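Local coordinates for protein diacylglycerol lipase (Aspergillus oryzae, PDB 5XK2) that probably hydrolyses the ester bonds of mono- and diacylglycerols, as a fungal lipase of the class 3 family with an alpha/beta-hydrolase fold, at residues A[18-21]-A[22-26]. Residues are numbered along the deposited sequence; the frame is centred on the assembly and turned at random.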
ATOM      1  N   PHE A  18      14.309 -12.285 -20.837  1.00 10.17           N
ATOM      2  CA  PHE A  18      13.471 -11.439 -19.989  1.00  8.55           C
ATOM      3  C   PHE A  18      12.917 -12.212 -18.784  1.00 11.70           C
ATOM      4  O   PHE A  18      12.788 -11.664 -17.683  1.00 13.15           O
ATOM      5  CB  PHE A  18      12.298 -10.865 -20.792  1.00  9.70           C
ATOM      6  CG  PHE A  18      12.683  -9.853 -21.835  1.00 10.62           C
ATOM      7  CD1 PHE A  18      13.955  -9.295 -21.875  1.00 10.45           C
ATOM      8  CD2 PHE A  18      11.749  -9.455 -22.788  1.00 10.57           C
ATOM      9  CE1 PHE A  18      14.280  -8.338 -22.833  1.00 13.25           C
ATOM     10  CE2 PHE A  18      12.063  -8.508 -23.750  1.00 12.45           C
ATOM     11  CZ  PHE A  18      13.324  -7.956 -23.788  1.00 14.35           C
ATOM     12  N   LYS A  19      12.565 -13.475 -19.010  1.00 10.71           N
ATOM     13  CA  LYS A  19      12.055 -14.341 -17.944  1.00  9.67           C
ATOM     14  C   LYS A  19      13.129 -14.744 -16.935  1.00 12.48           C
ATOM     15  O   LYS A  19      12.816 -15.219 -15.837  1.00 13.99           O
ATOM     16  CB  LYS A  19      11.427 -15.595 -18.552  1.00 11.14           C
ATOM     17  CG  LYS A  19      10.108 -15.315 -19.253  1.00 11.37           C
ATOM     18  CD  LYS A  19       9.626 -16.538 -20.034  1.00 14.14           C
ATOM     19  CE  LYS A  19       8.260 -16.261 -20.661  1.00 15.46           C
ATOM     20  NZ  LYS A  19       7.754 -17.474 -21.379  1.00 16.73           N
ATOM     21  N   PHE A  20      14.395 -14.631 -17.328  1.00 10.93           N
ATOM     22  CA  PHE A  20      15.482 -14.960 -16.420  1.00 10.67           C
ATOM     23  C   PHE A  20      15.852 -13.829 -15.449  1.00 12.42           C
ATOM     24  O   PHE A  20      15.884 -14.034 -14.234  1.00 11.01           O
ATOM     25  CB  PHE A  20      16.715 -15.364 -17.233  1.00 10.37           C
ATOM     26  CG  PHE A  20      17.922 -15.664 -16.394  1.00 10.98           C
ATOM     27  CD1 PHE A  20      17.939 -16.770 -15.566  1.00 14.01           C
ATOM     28  CD2 PHE A  20      19.040 -14.837 -16.438  1.00 13.70           C
ATOM     29  CE1 PHE A  20      19.051 -17.073 -14.788  1.00 15.47           C
ATOM     30  CE2 PHE A  20      20.155 -15.130 -15.664  1.00 10.52           C
ATOM     31  CZ  PHE A  20      20.162 -16.235 -14.833  1.00 13.87           C
ATOM     32  N   TRP A  21      16.103 -12.619 -15.955  1.00 10.58           N
ATOM     33  CA  TRP A  21      16.664 -11.596 -15.073  1.00  9.83           C
ATOM     34  C   TRP A  21      15.663 -11.158 -14.012  1.00  8.69           C
ATOM     35  O   TRP A  21      16.067 -10.686 -12.942  1.00 10.19           O
ATOM     36  CB  TRP A  21      17.186 -10.376 -15.881  1.00 11.07           C
ATOM     37  CG  TRP A  21      18.273 -10.802 -16.827  1.00 10.65           C
ATOM     38  CD1 TRP A  21      18.166 -10.968 -18.167  1.00 10.01           C
ATOM     39  CD2 TRP A  21      19.605 -11.208 -16.473  1.00 10.45           C
ATOM     40  NE1 TRP A  21      19.366 -11.423 -18.691  1.00 11.99           N
ATOM     41  CE2 TRP A  21      20.255 -11.594 -17.661  1.00 13.34           C
ATOM     42  CE3 TRP A  21      20.304 -11.290 -15.260  1.00 11.39           C
ATOM     43  CZ2 TRP A  21      21.580 -12.027 -17.684  1.00 12.64           C
ATOM     44  CZ3 TRP A  21      21.622 -11.724 -15.284  1.00 11.56           C
ATOM     45  CH2 TRP A  21      22.242 -12.097 -16.490  1.00 13.08           C
ATOM     46  N   VAL A  22      14.371 -11.354 -14.273  1.00  9.86           N
ATOM     47  CA  VAL A  22      13.367 -10.980 -13.276  1.00 10.93           C
ATOM     48  C   VAL A  22      13.541 -11.821 -11.996  1.00  9.39           C
ATOM     49  O   VAL A  22      13.148 -11.396 -10.915  1.00 10.10           O
ATOM     50  CB  VAL A  22      11.924 -11.122 -13.832  1.00 10.81           C
ATOM     51  CG1 VAL A  22      11.568 -12.583 -14.112  1.00 11.82           C
ATOM     52  CG2 VAL A  22      10.906 -10.442 -12.898  1.00 11.13           C
ATOM     53  N   GLN A  23      14.156 -12.990 -12.115  1.00 10.09           N
ATOM     54  CA  GLN A  23      14.395 -13.819 -10.936  1.00  9.88           C
ATOM     55  C   GLN A  23      15.431 -13.200  -9.997  1.00  9.44           C
ATOM     56  O   GLN A  23      15.416 -13.454  -8.787  1.00  9.62           O
ATOM     57  CB  GLN A  23      14.828 -15.225 -11.356  1.00  8.39           C
ATOM     58  CG  GLN A  23      13.723 -16.005 -12.064  1.00  9.63           C
ATOM     59  CD  GLN A  23      14.215 -17.332 -12.558  1.00 12.83           C
ATOM     60  OE1 GLN A  23      14.851 -18.068 -11.814  1.00 11.68           O
ATOM     61  NE2 GLN A  23      13.968 -17.630 -13.833  1.00 17.83           N
ATOM     62  N   TYR A  24      16.341 -12.381 -10.534  1.00  9.91           N
ATOM     63  CA  TYR A  24      17.230 -11.632  -9.651  1.00  8.40           C
ATOM     64  C   TYR A  24      16.474 -10.535  -8.913  1.00  9.53           C
ATOM     65  O   TYR A  24      16.735 -10.281  -7.740  1.00  9.66           O
ATOM     66  CB  TYR A  24      18.412 -11.030 -10.426  1.00  8.20           C
ATOM     67  CG  TYR A  24      19.478 -12.043 -10.764  1.00  9.93           C
ATOM     68  CD1 TYR A  24      20.412 -12.440  -9.808  1.00  9.29           C
ATOM     69  CD2 TYR A  24      19.553 -12.606 -12.037  1.00 10.81           C
ATOM     70  CE1 TYR A  24      21.387 -13.363 -10.108  1.00  9.13           C
ATOM     71  CE2 TYR A  24      20.526 -13.542 -12.351  1.00 10.32           C
ATOM     72  CZ  TYR A  24      21.445 -13.912 -11.386  1.00 11.48           C
ATOM     73  OH  TYR A  24      22.426 -14.837 -11.659  1.00 12.24           O
ATOM     74  N   ALA A  25      15.555  -9.871  -9.607  1.00 10.49           N
ATOM     75  CA  ALA A  25      14.658  -8.939  -8.944  1.00 10.27           C
ATOM     76  C   ALA A  25      13.881  -9.626  -7.829  1.00  9.82           C
ATOM     77  O   ALA A  25      13.758  -9.094  -6.732  1.00 13.29           O
ATOM     78  CB  ALA A  25      13.685  -8.323  -9.966  1.00 11.44           C
ATOM     79  N   ALA A  26      13.385 -10.825  -8.118  1.00  9.53           N
ATOM     80  CA  ALA A  26      12.638 -11.596  -7.124  1.00 10.35           C
ATOM     81  C   ALA A  26      13.500 -11.877  -5.894  1.00 11.44           C
ATOM     82  O   ALA A  26      13.036 -11.798  -4.757  1.00 12.09           O
ATOM     83  CB  ALA A  26      12.141 -12.913  -7.728  1.00 12.51           C
TER
HETATM   84  O   HOH W   1      11.092 -17.169 -15.230  1.00 31.16           O
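The carbonyl oxygen of K19 is gripped by a water that donates to it at 2.7 Å and, more weakly, by the side-chain amide of Q23, whose NE2 reaches this O at 3.3 Å. The same water weakly accepts from NE2, closing a small triangle of bonds. Q23 gets there with CG beside its own backbone N (chi1 -67°) and the chain extended beyond, so that CB and CG run past the carbonyl of F20; its OE1 is taken by the backbone N of D51. V22 CG1 also comes to 3.4 Å from K19 O. The helix is kinked here: the backbone N atoms of Q23 and Y24 make no bond four residues back, to K19 O and F20 O, and bond three back, Q23 N to F20 O at 2.9 Å and Y24 N to W21 O at 3.0 Å, while A25 N makes a weak i to i+4 bond to W21 O.

Three rings cluster beside this kink. The edge of Y24 is directed at the face of F20 in an offset edge-to-face pair, planes at 88° and F20 CZ 3.7 Å from Y24 CE2. W21 and Y24 lie side by side, tilted by 23° but slid apart, with W21 CE3 3.6 Å from Y24 CD2, and F20 CD2 sits over one face of the indole. The Y24 hydroxyl is hydrogen-bonded to S57 and D78, which probably restrain where the ring lies, and W21 stacks on Y176. F20 lies toward helix 50-55, whereas W21 and Y24 set helix 14-27 against strands 146-152 and 173-178 in the central sheet of an alpha/beta-hydrolase fold.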